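Local coordinates for protein putative cytosine/guanine deaminase (Unidentified, PDB 2PAJ) that catalyses the zinc-dependent hydrolytic deamination of 2-amino-4-hydroxypteridines such as isoxanthopterin, giving 2,4-dihydroxypteridines and ammonium, at residues P37-V42 with D47-L52; V61-C66 with S442-F447; V237-G242 with S279-A284; P267-G272 with I294-Q299. One frame throughout, in Å; residues are numbered along the deposited sequence.

The four contacts fall into two well-separated pairs. Contacts 1 and 2, with centres 14 Å apart, belong to the small beta domain; strand 45-49 of the first and strand 59-62 of the second are the outermost strands of the same four-stranded sheet. Contacts 3 and 4, 15 Å apart between centres and with centres 36 to 42 Å from those of the other pair, belong to the zinc-bearing barrel. Strand 281-284 of contact 3 lies along the chain between the two helices of contact 4, and the contacts meet where Tyr283 packs on Cys271. Contact 1 closes first along the chain. Contact 2 then spans nearly the whole barrel sequence, contacts 3 and 4 included, joining residues on either side of it.

Contact 1 of 4, residues P37-V42 with D47-L52; sequences PDIRIV and DAIGAL
Arg40 lies alongside Asp47 and reaches over to Leu52, with its CG anti to the backbone N (chi1 174°). Starting from the backbone, Arg40 CB rests 3.9 Å from Leu52 CD1, and Arg40 CG sits against the CB of Asp47 at the same distance. Arg40 CD passes 4.1 Å from Asp47 OD2, but the charged groups do not pair; Arg40 NE makes its salt bridge with Glu58 instead. A bend at chi3 (-88°) swings the guanidinium toward the loop after the hairpin, where Arg40 NH1 meets Leu52 CB at 3.5 Å, edge-on, and NH2 bonds to the carbonyl of Ala53. The backbones form an antiparallel beta hairpin: Arg40 N donates to Ala48 O (3.1 Å), and a classic beta bulge sets Asp47 and Ala48 both opposite Arg40, whose carbonyl takes a firm bond from Asp47 N and a weak one from Ala48 N. On the other face Ile39 stands across from Ile49. Beyond the paired strands, Gly50 N gives an almost straight bond to Asp38 O (2.9 Å). Asp38 also holds the chain just after the hairpin: its OD1 accepts from Leu52 N at 3.2 Å, on the anti side, while OD2 bonds Asn16 N just after strand 11-15.

Contact 2 of 4, residues V61-C66 with S442-F447; sequences VDATDC and SVMALF
Met444 carries the apolar part of this contact, its thioether reaching into the curve of residues 61-66. Its CG sits between the backbone N and the carbonyl carbon (chi1 83°), and further bends at chi2 and chi3 fold the chain so that sulfur and methyl both face the other segment. Met444 SD and CE each come to 3.7 Å from Val61 CG2, the two side chains crossing at a slant. Met444 CE also lies 4.2 Å from Ala63 CB and 4.1 Å from Cys66 SG. One methyl is thus gathered among three small side chains, all of them buried.

The polar interactions run within the segments or to neighbours. Cys66 N bonds back to Ala63 O at 3.0 Å, closing a type II beta turn that brings the cysteine round to face Met444. Thr64 OG1 is bonded to Asp62 OD1 and also to Asn16, tying this turn to the chain just after strand 11-15. In the other segment, Met444 O accepts a bond from Arg452 NH2.

Met444 and Ala445 both face Val416 as a classic beta bulge, where the chain turns its corner. Packing the end of strand 59-62 on strand 442-448, with 414-418 and 451-455 alongside, is characteristic of the small beta domain, built from both ends of the chain, that flanks the barrel in many amidohydrolases.

Contact 3 of 4, residues V237-G242 with S279-A284; sequences VARRLG and SDVWYA
Arg239 sets its CG anti to the carbonyl carbon (chi1 -65°) and runs out extended from CG to NE, which carries the side chain off the end of helix 228-240 toward Asp280; chi4 of 85° then turns the guanidinium out of line with that chain. Arg239 NE meets Asp280 OD2 at 3.2 Å in a salt bridge whose hydrogen bond is weak. OD2 lies at the edge of the guanidinium and in its plane, yet the carboxylate itself stands nearly perpendicular, its plane turned by 87°. The grip is therefore single-pronged: Asp280 OD1 stays 4.1 Å from Arg239 NE. Instead of a second oxygen, Arg239 NH2 has carbon for company, the CB of Asp280 at 3.9 Å and CG2 of Val281 at 4.0 Å, while NH1 is bonded to the carbonyl of Asp275.

In the (beta/alpha)8 barrel of the amidohydrolases this contact ties an outer helix to the start of strand 281-284, the second strand after that helix. Strand 244-248 runs between them, and Met245 touches both Arg239 and Asp280. At its other end strand 281-284 leads directly to the zinc ligand His285, whereas the side chain of Val281 is still about 11 Å from that of the zinc-binding His248. The helix itself stops just past the arginine in a Schellman motif, Gly242 taking positive phi as the chain bonds back into the last turn, weakly from Gly242 N to Arg239 O.

Contact 4 of 4, residues P267-G272 with I294-Q299; sequences PVAFCG and IALLAQ
Val268 and Leu296 reach past one another from facing helices, 267-273 and 291-300, and the valine also forms the inner, buried side of the contact with Leu297. With CG1 of Val268 anti to the backbone N (chi1 177°), that methyl comes to 4.1 Å from both CB and CD1 of Leu296. Val268 CG1 also meets CD2 of Leu297 at 4.2 Å; the bond out of the Leu297 backbone is not aimed at helix 267-273, and it is the CD2 branch that brings the side chain to the valine. Val268 and Leu297 are both buried, and the latter also packs on Thr302.

The segments lie 9.9 Å apart between axes and run in the same general direction at 36°, as expected for consecutive helices on the outside of the barrel: the chain goes from helix 267-273 through strand 281-284 into helix 291-300. Phe270, on the far side of its helix, packs on Pro228 and Met231 of helix 228-240, while Ile294 leans on Ala327 of helix 324-327, so the row of outer helices continues both ways.

The outer side pairs Ala269 with Leu296, both partly exposed. There a single branch end does the touching: Leu296 CD1 rests against the backbone of Ala269, 3.9 Å from its CA, and only grazes the alanine CB at 4.5 Å. Leu296 also touches a neighbouring molecule in the crystal.

Contact 1 of 4, residues P37-V42 with D47-L52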
loop_
_atom_site.group_PDB
_atom_site.type_symbol
_atom_site.label_atom_id
_atom_site.label_comp_id
_atom_site.label_asym_id
_atom_site.label_seq_id
_atom_site.Cartn_x
_atom_site.Cartn_y
_atom_site.Cartn_z
ATOM N N PRO A 37 26.149 -8.417 -7.453
ATOM C CA PRO A 37 25.781 -7.578 -8.604
ATOM C C PRO A 37 24.610 -7.986 -9.505
ATOM O O PRO A 37 23.864 -7.121 -9.959
ATOM C CB PRO A 37 27.087 -7.485 -9.379
ATOM C CG PRO A 37 27.600 -8.876 -9.254
ATOM C CD PRO A 37 27.264 -9.310 -7.809
ATOM N N ASP A 38 24.447 -9.278 -9.785
ATOM C CA ASP A 38 23.351 -9.703 -10.664
ATOM C C ASP A 38 22.240 -10.419 -9.913
ATOM O O ASP A 38 22.404 -10.794 -8.750
ATOM C CB ASP A 38 23.854 -10.637 -11.780
ATOM C CG ASP A 38 25.122 -10.135 -12.445
ATOM O OD1 ASP A 38 26.188 -10.743 -12.202
ATOM O OD2 ASP A 38 25.055 -9.139 -13.204
ATOM N N ILE A 39 21.110 -10.605 -10.597
ATOM C CA ILE A 39 19.954 -11.296 -10.029
ATOM C C ILE A 39 19.216 -12.131 -11.071
ATOM O O ILE A 39 18.791 -11.616 -12.106
ATOM C CB ILE A 39 18.947 -10.314 -9.421
ATOM C CG1 ILE A 39 19.632 -9.454 -8.354
ATOM C CG2 ILE A 39 17.774 -11.085 -8.813
ATOM C CD1 ILE A 39 18.749 -8.384 -7.773
ATOM N N ARG A 40 19.070 -13.423 -10.786
ATOM C CA ARG A 40 18.371 -14.336 -11.689
ATOM C C ARG A 40 16.946 -14.602 -11.208
ATOM O O ARG A 40 16.704 -14.848 -10.032
ATOM C CB ARG A 40 19.133 -15.663 -11.818
ATOM C CG ARG A 40 18.396 -16.723 -12.627
ATOM C CD ARG A 40 19.297 -17.855 -13.124
ATOM N NE ARG A 40 19.910 -17.535 -14.413
ATOM C CZ ARG A 40 21.137 -17.045 -14.553
ATOM N NH1 ARG A 40 21.879 -16.828 -13.476
ATOM N NH2 ARG A 40 21.619 -16.770 -15.763
ATOM N N ILE A 41 16.001 -14.543 -12.133
ATOM C CA ILE A 41 14.606 -14.777 -11.811
ATOM C C ILE A 41 14.055 -15.917 -12.662
ATOM O O ILE A 41 14.187 -15.908 -13.891
ATOM C CB ILE A 41 13.749 -13.514 -12.099
ATOM C CG1 ILE A 41 14.199 -12.356 -11.206
ATOM C CG2 ILE A 41 12.260 -13.828 -11.907
ATOM C CD1 ILE A 41 13.577 -11.015 -11.584
ATOM N N VAL A 42 13.459 -16.907 -12.006
ATOM C CA VAL A 42 12.841 -18.011 -12.734
ATOM C C VAL A 42 11.371 -18.042 -12.333
ATOM O O VAL A 42 11.024 -18.357 -11.195
ATOM C CB VAL A 42 13.512 -19.379 -12.438
ATOM C CG1 VAL A 42 13.547 -19.640 -10.935
ATOM C CG2 VAL A 42 12.755 -20.482 -13.172
ATOM N N ASP A 47 15.754 -16.435 -8.005
ATOM C CA ASP A 47 16.542 -17.655 -8.024
ATOM C C ASP A 47 17.955 -17.541 -7.449
ATOM O O ASP A 47 18.453 -18.478 -6.830
ATOM C CB ASP A 47 16.604 -18.165 -9.458
ATOM C CG ASP A 47 16.731 -19.657 -9.527
ATOM O OD1 ASP A 47 15.814 -20.340 -9.009
ATOM O OD2 ASP A 47 17.744 -20.144 -10.086
ATOM N N ALA A 48 18.599 -16.397 -7.650
ATOM C CA ALA A 48 19.949 -16.217 -7.150
ATOM C C ALA A 48 20.376 -14.763 -7.105
ATOM O O ALA A 48 19.799 -13.900 -7.771
ATOM C CB ALA A 48 20.922 -17.004 -8.008
ATOM N N ILE A 49 21.418 -14.509 -6.322
ATOM C CA ILE A 49 21.947 -13.170 -6.180
ATOM C C ILE A 49 23.479 -13.138 -6.083
ATOM O O ILE A 49 24.084 -13.857 -5.282
ATOM C CB ILE A 49 21.355 -12.499 -4.933
ATOM C CG1 ILE A 49 19.829 -12.492 -5.024
ATOM C CG2 ILE A 49 21.879 -11.076 -4.811
ATOM C CD1 ILE A 49 19.135 -12.158 -3.712
ATOM N N GLY A 50 24.096 -12.311 -6.927
ATOM C CA GLY A 50 25.540 -12.129 -6.892
ATOM C C GLY A 50 26.444 -12.931 -7.801
ATOM O O GLY A 50 26.617 -14.133 -7.620
ATOM N N ALA A 51 27.036 -12.263 -8.779
ATOM C CA ALA A 51 27.977 -12.915 -9.688
ATOM C C ALA A 51 27.410 -14.115 -10.440
ATOM O O ALA A 51 27.814 -15.242 -10.194
ATOM C CB ALA A 51 29.218 -13.331 -8.908
ATOM N N LEU A 52 26.500 -13.857 -11.377
ATOM C CA LEU A 52 25.847 -14.897 -12.172
ATOM C C LEU A 52 26.185 -14.775 -13.662
ATOM O O LEU A 52 26.172 -13.682 -14.231
ATOM C CB LEU A 52 24.334 -14.785 -11.993
ATOM C CG LEU A 52 23.855 -14.462 -10.577
ATOM C CD1 LEU A 52 22.455 -13.897 -10.637
ATOM C CD2 LEU A 52 23.921 -15.713 -9.710
#

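Contact 2 of 4, residues V61-C66 with S442-F447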
loop_
_atom_site.group_PDB
_atom_site.type_symbol
_atom_site.label_atom_id
_atom_site.label_comp_id
_atom_site.label_asym_id
_atom_site.label_seq_id
_atom_site.Cartn_x
_atom_site.Cartn_y
_atom_site.Cartn_z
ATOM N N VAL A 61 18.542 -8.014 -18.739
ATOM C CA VAL A 61 18.263 -6.600 -18.557
ATOM C C VAL A 61 19.510 -5.982 -17.925
ATOM O O VAL A 61 19.914 -6.357 -16.820
ATOM C CB VAL A 61 16.996 -6.378 -17.670
ATOM C CG1 VAL A 61 16.994 -7.328 -16.519
ATOM C CG2 VAL A 61 16.949 -4.953 -17.160
ATOM N N ASP A 62 20.128 -5.057 -18.661
ATOM C CA ASP A 62 21.341 -4.366 -18.231
ATOM C C ASP A 62 21.041 -3.265 -17.215
ATOM O O ASP A 62 20.573 -2.176 -17.563
ATOM C CB ASP A 62 22.046 -3.776 -19.454
ATOM C CG ASP A 62 23.377 -3.142 -19.113
ATOM O OD1 ASP A 62 24.142 -3.769 -18.351
ATOM O OD2 ASP A 62 23.659 -2.025 -19.609
ATOM N N ALA A 63 21.322 -3.563 -15.953
ATOM C CA ALA A 63 21.071 -2.620 -14.877
ATOM C C ALA A 63 22.334 -1.875 -14.516
ATOM O O ALA A 63 22.557 -1.533 -13.354
ATOM C CB ALA A 63 20.528 -3.348 -13.653
ATOM N N THR A 64 23.171 -1.637 -15.516
ATOM C CA THR A 64 24.404 -0.911 -15.287
ATOM C C THR A 64 24.081 0.503 -14.814
ATOM O O THR A 64 23.277 1.213 -15.434
ATOM C CB THR A 64 25.244 -0.832 -16.558
ATOM O OG1 THR A 64 25.532 -2.157 -17.007
ATOM C CG2 THR A 64 26.545 -0.103 -16.290
ATOM N N ASP A 65 24.711 0.882 -13.701
ATOM C CA ASP A 65 24.551 2.191 -13.071
ATOM C C ASP A 65 23.209 2.333 -12.377
ATOM O O ASP A 65 22.891 3.404 -11.856
ATOM C CB ASP A 65 24.694 3.326 -14.094
ATOM C CG ASP A 65 26.055 3.366 -14.736
ATOM O OD1 ASP A 65 27.063 3.231 -14.012
ATOM O OD2 ASP A 65 26.109 3.552 -15.967
ATOM N N CYS A 66 22.420 1.265 -12.377
ATOM C CA CYS A 66 21.114 1.306 -11.742
ATOM C C CYS A 66 21.125 0.720 -10.350
ATOM O O CYS A 66 21.935 -0.136 -10.017
ATOM C CB CYS A 66 20.077 0.573 -12.588
ATOM S SG CYS A 66 19.734 1.357 -14.153
ATOM N N SER A 442 13.662 7.245 -12.293
ATOM C CA SER A 442 13.184 6.636 -13.517
ATOM C C SER A 442 13.129 5.115 -13.359
ATOM O O SER A 442 14.154 4.477 -13.135
ATOM C CB SER A 442 14.132 7.044 -14.657
ATOM O OG SER A 442 13.790 6.461 -15.899
ATOM N N VAL A 443 11.931 4.534 -13.450
ATOM C CA VAL A 443 11.791 3.081 -13.340
ATOM C C VAL A 443 12.087 2.418 -14.685
ATOM O O VAL A 443 11.214 2.300 -15.551
ATOM C CB VAL A 443 10.371 2.647 -12.870
ATOM C CG1 VAL A 443 10.258 2.754 -11.362
ATOM C CG2 VAL A 443 9.333 3.510 -13.525
ATOM N N MET A 444 13.334 1.996 -14.860
ATOM C CA MET A 444 13.714 1.348 -16.099
ATOM C C MET A 444 13.062 -0.022 -16.039
ATOM O O MET A 444 12.746 -0.617 -17.064
ATOM C CB MET A 444 15.252 1.241 -16.210
ATOM C CG MET A 444 15.886 0.055 -15.494
ATOM S SD MET A 444 16.171 -1.362 -16.594
ATOM C CE MET A 444 17.972 -1.501 -16.491
ATOM N N ALA A 445 12.831 -0.507 -14.825
ATOM C CA ALA A 445 12.216 -1.817 -14.668
ATOM C C ALA A 445 11.508 -2.062 -13.337
ATOM O O ALA A 445 12.063 -1.825 -12.272
ATOM C CB ALA A 445 13.265 -2.897 -14.882
ATOM N N LEU A 446 10.271 -2.545 -13.420
ATOM C CA LEU A 446 9.476 -2.893 -12.246
ATOM C C LEU A 446 9.013 -4.324 -12.504
ATOM O O LEU A 446 8.512 -4.627 -13.589
ATOM C CB LEU A 446 8.247 -1.986 -12.105
ATOM C CG LEU A 446 7.571 -1.807 -10.727
ATOM C CD1 LEU A 446 6.071 -1.936 -10.878
ATOM C CD2 LEU A 446 8.097 -2.810 -9.715
ATOM N N PHE A 447 9.197 -5.194 -11.511
ATOM C CA PHE A 447 8.794 -6.590 -11.606
ATOM C C PHE A 447 7.775 -6.954 -10.553
ATOM O O PHE A 447 7.964 -6.668 -9.374
ATOM C CB PHE A 447 9.990 -7.517 -11.446
ATOM C CG PHE A 447 10.892 -7.533 -12.627
ATOM C CD1 PHE A 447 12.057 -6.783 -12.642
ATOM C CD2 PHE A 447 10.554 -8.276 -13.743
ATOM C CE1 PHE A 447 12.878 -6.771 -13.759
ATOM C CE2 PHE A 447 11.354 -8.277 -14.867
ATOM C CZ PHE A 447 12.530 -7.519 -14.879
#

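Contact 3 of 4, residues V237-G242 with S279-A284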
loop_
_atom_site.group_PDB
_atom_site.type_symbol
_atom_site.label_atom_id
_atom_site.label_comp_id
_atom_site.label_asym_id
_atom_site.label_seq_id
_atom_site.Cartn_x
_atom_site.Cartn_y
_atom_site.Cartn_z
ATOM N N VAL A 237 -15.676 -12.929 12.509
ATOM C CA VAL A 237 -15.914 -13.357 11.138
ATOM C C VAL A 237 -14.609 -13.357 10.355
ATOM O O VAL A 237 -14.295 -14.316 9.641
ATOM C CB VAL A 237 -16.914 -12.434 10.441
ATOM C CG1 VAL A 237 -17.185 -12.923 9.035
ATOM C CG2 VAL A 237 -18.194 -12.379 11.245
ATOM N N ALA A 238 -13.854 -12.267 10.496
ATOM C CA ALA A 238 -12.571 -12.115 9.829
ATOM C C ALA A 238 -11.684 -13.285 10.207
ATOM O O ALA A 238 -11.147 -13.977 9.348
ATOM C CB ALA A 238 -11.918 -10.810 10.253
ATOM N N ARG A 239 -11.535 -13.505 11.505
ATOM C CA ARG A 239 -10.700 -14.592 11.986
ATOM C C ARG A 239 -11.218 -15.952 11.556
ATOM O O ARG A 239 -10.436 -16.855 11.262
ATOM C CB ARG A 239 -10.574 -14.513 13.500
ATOM C CG ARG A 239 -9.841 -13.260 13.944
ATOM C CD ARG A 239 -9.109 -13.494 15.239
ATOM N NE ARG A 239 -8.259 -12.366 15.577
ATOM C CZ ARG A 239 -8.660 -11.284 16.224
ATOM N NH1 ARG A 239 -9.910 -11.174 16.617
ATOM N NH2 ARG A 239 -7.805 -10.308 16.476
ATOM N N ARG A 240 -12.536 -16.086 11.505
ATOM C CA ARG A 240 -13.165 -17.326 11.078
ATOM C C ARG A 240 -12.840 -17.605 9.610
ATOM O O ARG A 240 -12.675 -18.746 9.215
ATOM C CB ARG A 240 -14.679 -17.234 11.247
ATOM C CG ARG A 240 -15.414 -18.504 10.867
ATOM C CD ARG A 240 -16.904 -18.339 11.013
ATOM N NE ARG A 240 -17.469 -17.551 9.928
ATOM C CZ ARG A 240 -18.311 -16.541 10.113
ATOM N NH1 ARG A 240 -18.671 -16.197 11.348
ATOM N NH2 ARG A 240 -18.804 -15.885 9.070
ATOM N N LEU A 241 -12.765 -16.554 8.802
ATOM C CA LEU A 241 -12.452 -16.691 7.383
ATOM C C LEU A 241 -10.946 -16.604 7.126
ATOM O O LEU A 241 -10.509 -16.650 5.977
ATOM C CB LEU A 241 -13.163 -15.602 6.573
ATOM C CG LEU A 241 -14.690 -15.680 6.461
ATOM C CD1 LEU A 241 -15.261 -14.469 5.730
ATOM C CD2 LEU A 241 -15.043 -16.954 5.736
ATOM N N GLY A 242 -10.163 -16.474 8.197
ATOM C CA GLY A 242 -8.719 -16.380 8.066
ATOM C C GLY A 242 -8.255 -15.093 7.403
ATOM O O GLY A 242 -7.293 -15.090 6.633
ATOM N N SER A 279 -1.394 -9.592 16.029
ATOM C CA SER A 279 -0.586 -9.494 14.815
ATOM C C SER A 279 -1.484 -9.639 13.605
ATOM O O SER A 279 -1.053 -9.514 12.461
ATOM C CB SER A 279 0.475 -10.588 14.818
ATOM O OG SER A 279 -0.088 -11.813 15.248
ATOM N N ASP A 280 -2.747 -9.904 13.910
ATOM C CA ASP A 280 -3.852 -10.104 12.981
ATOM C C ASP A 280 -4.295 -8.762 12.385
ATOM O O ASP A 280 -4.671 -8.669 11.218
ATOM C CB ASP A 280 -5.019 -10.673 13.799
ATOM C CG ASP A 280 -5.644 -11.888 13.180
ATOM O OD1 ASP A 280 -6.167 -11.791 12.056
ATOM O OD2 ASP A 280 -5.623 -12.953 13.826
ATOM N N VAL A 281 -4.247 -7.737 13.234
ATOM C CA VAL A 281 -4.690 -6.377 12.933
ATOM C C VAL A 281 -3.588 -5.314 12.755
ATOM O O VAL A 281 -2.473 -5.483 13.228
ATOM C CB VAL A 281 -5.604 -5.895 14.087
ATOM C CG1 VAL A 281 -6.473 -4.734 13.642
ATOM C CG2 VAL A 281 -6.418 -7.053 14.609
ATOM N N TRP A 282 -3.926 -4.220 12.075
ATOM C CA TRP A 282 -3.010 -3.097 11.892
ATOM C C TRP A 282 -3.825 -1.809 11.662
ATOM O O TRP A 282 -4.855 -1.818 10.992
ATOM C CB TRP A 282 -1.995 -3.385 10.761
ATOM C CG TRP A 282 -2.312 -2.891 9.403
ATOM C CD1 TRP A 282 -2.022 -1.665 8.879
ATOM C CD2 TRP A 282 -2.918 -3.642 8.354
ATOM N NE1 TRP A 282 -2.403 -1.610 7.562
ATOM C CE2 TRP A 282 -2.959 -2.811 7.212
ATOM C CE3 TRP A 282 -3.430 -4.942 8.264
ATOM C CZ2 TRP A 282 -3.500 -3.236 5.992
ATOM C CZ3 TRP A 282 -3.961 -5.361 7.061
ATOM C CH2 TRP A 282 -3.993 -4.509 5.936
ATOM N N TYR A 283 -3.375 -0.706 12.255
ATOM C CA TYR A 283 -4.085 0.566 12.136
ATOM C C TYR A 283 -3.403 1.684 11.382
ATOM O O TYR A 283 -2.180 1.788 11.349
ATOM C CB TYR A 283 -4.433 1.126 13.508
ATOM C CG TYR A 283 -5.397 0.285 14.298
ATOM C CD1 TYR A 283 -4.932 -0.669 15.197
ATOM C CD2 TYR A 283 -6.781 0.446 14.149
ATOM C CE1 TYR A 283 -5.803 -1.432 15.925
ATOM C CE2 TYR A 283 -7.663 -0.315 14.876
ATOM C CZ TYR A 283 -7.167 -1.251 15.764
ATOM O OH TYR A 283 -8.023 -2.011 16.516
ATOM N N ALA A 284 -4.241 2.534 10.802
ATOM C CA ALA A 284 -3.805 3.710 10.071
ATOM C C ALA A 284 -4.181 4.935 10.907
ATOM O O ALA A 284 -5.024 4.862 11.799
ATOM C CB ALA A 284 -4.492 3.783 8.717
#

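Contact 4 of 4, residues P267-G272 with I294-Q299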
loop_
_atom_site.group_PDB
_atom_site.type_symbol
_atom_site.label_atom_id
_atom_site.label_comp_id
_atom_site.label_asym_id
_atom_site.label_seq_id
_atom_site.Cartn_x
_atom_site.Cartn_y
_atom_site.Cartn_z
ATOM N N PRO A 267 -8.167 4.394 23.801
ATOM C CA PRO A 267 -8.590 3.862 22.500
ATOM C C PRO A 267 -8.024 2.471 22.192
ATOM O O PRO A 267 -8.758 1.545 21.845
ATOM C CB PRO A 267 -8.097 4.927 21.521
ATOM C CG PRO A 267 -8.213 6.184 22.326
ATOM C CD PRO A 267 -7.660 5.770 23.665
ATOM N N VAL A 268 -6.712 2.337 22.317
ATOM C CA VAL A 268 -6.042 1.073 22.068
ATOM C C VAL A 268 -6.543 0.018 23.065
ATOM O O VAL A 268 -6.882 -1.095 22.682
ATOM C CB VAL A 268 -4.506 1.252 22.186
ATOM C CG1 VAL A 268 -3.793 -0.071 22.006
ATOM C CG2 VAL A 268 -4.042 2.241 21.150
ATOM N N ALA A 269 -6.604 0.389 24.340
ATOM C CA ALA A 269 -7.066 -0.506 25.394
ATOM C C ALA A 269 -8.511 -0.974 25.135
ATOM O O ALA A 269 -8.882 -2.105 25.457
ATOM C CB ALA A 269 -6.961 0.202 26.750
ATOM N N PHE A 270 -9.315 -0.096 24.551
ATOM C CA PHE A 270 -10.701 -0.405 24.221
ATOM C C PHE A 270 -10.693 -1.435 23.091
ATOM O O PHE A 270 -11.384 -2.452 23.144
ATOM C CB PHE A 270 -11.417 0.866 23.762
ATOM C CG PHE A 270 -12.891 0.704 23.592
ATOM C CD1 PHE A 270 -13.729 0.678 24.698
ATOM C CD2 PHE A 270 -13.446 0.562 22.323
ATOM C CE1 PHE A 270 -15.101 0.512 24.546
ATOM C CE2 PHE A 270 -14.819 0.393 22.154
ATOM C CZ PHE A 270 -15.653 0.367 23.265
ATOM N N CYS A 271 -9.895 -1.167 22.063
ATOM C CA CYS A 271 -9.777 -2.088 20.935
ATOM C C CYS A 271 -9.383 -3.470 21.423
ATOM O O CYS A 271 -9.890 -4.475 20.940
ATOM C CB CYS A 271 -8.732 -1.587 19.946
ATOM S SG CYS A 271 -9.306 -0.239 18.930
ATOM N N GLY A 272 -8.465 -3.512 22.378
ATOM C CA GLY A 272 -8.037 -4.785 22.912
ATOM C C GLY A 272 -9.211 -5.527 23.516
ATOM O O GLY A 272 -9.432 -6.693 23.220
ATOM N N ILE A 294 1.535 2.062 23.538
ATOM C CA ILE A 294 2.584 1.562 22.666
ATOM C C ILE A 294 2.986 0.164 23.078
ATOM O O ILE A 294 3.232 -0.697 22.239
ATOM C CB ILE A 294 3.812 2.494 22.690
ATOM C CG1 ILE A 294 3.437 3.839 22.068
ATOM C CG2 ILE A 294 4.972 1.885 21.904
ATOM C CD1 ILE A 294 4.509 4.874 22.193
ATOM N N ALA A 295 3.035 -0.062 24.382
ATOM C CA ALA A 295 3.397 -1.365 24.931
ATOM C C ALA A 295 2.385 -2.428 24.503
ATOM O O ALA A 295 2.754 -3.550 24.141
ATOM C CB ALA A 295 3.461 -1.283 26.451
ATOM N N LEU A 296 1.107 -2.062 24.551
ATOM C CA LEU A 296 0.038 -2.967 24.164
ATOM C C LEU A 296 0.136 -3.306 22.686
ATOM O O LEU A 296 -0.188 -4.412 22.275
ATOM C CB LEU A 296 -1.323 -2.337 24.450
ATOM C CG LEU A 296 -2.235 -3.028 25.462
ATOM C CD1 LEU A 296 -3.601 -2.383 25.391
ATOM C CD2 LEU A 296 -2.335 -4.514 25.162
ATOM N N LEU A 297 0.566 -2.347 21.879
ATOM C CA LEU A 297 0.717 -2.599 20.455
ATOM C C LEU A 297 1.899 -3.517 20.243
ATOM O O LEU A 297 1.895 -4.354 19.352
ATOM C CB LEU A 297 0.954 -1.293 19.702
ATOM C CG LEU A 297 -0.256 -0.366 19.610
ATOM C CD1 LEU A 297 0.178 0.973 19.052
ATOM C CD2 LEU A 297 -1.333 -1.015 18.751
ATOM N N ALA A 298 2.913 -3.344 21.083
ATOM C CA ALA A 298 4.124 -4.140 21.005
ATOM C C ALA A 298 3.905 -5.588 21.440
ATOM O O ALA A 298 4.403 -6.510 20.797
ATOM C CB ALA A 298 5.218 -3.497 21.849
ATOM N N GLN A 299 3.162 -5.794 22.526
ATOM C CA GLN A 299 2.924 -7.151 23.022
ATOM C C GLN A 299 1.936 -7.945 22.169
ATOM O O GLN A 299 2.057 -9.166 22.044
ATOM C CB GLN A 299 2.432 -7.118 24.466
ATOM C CG GLN A 299 0.977 -6.756 24.609
ATOM C CD GLN A 299 0.373 -7.224 25.932
ATOM O OE1 GLN A 299 0.655 -6.670 27.000
ATOM N NE2 GLN A 299 -0.462 -8.261 25.860
#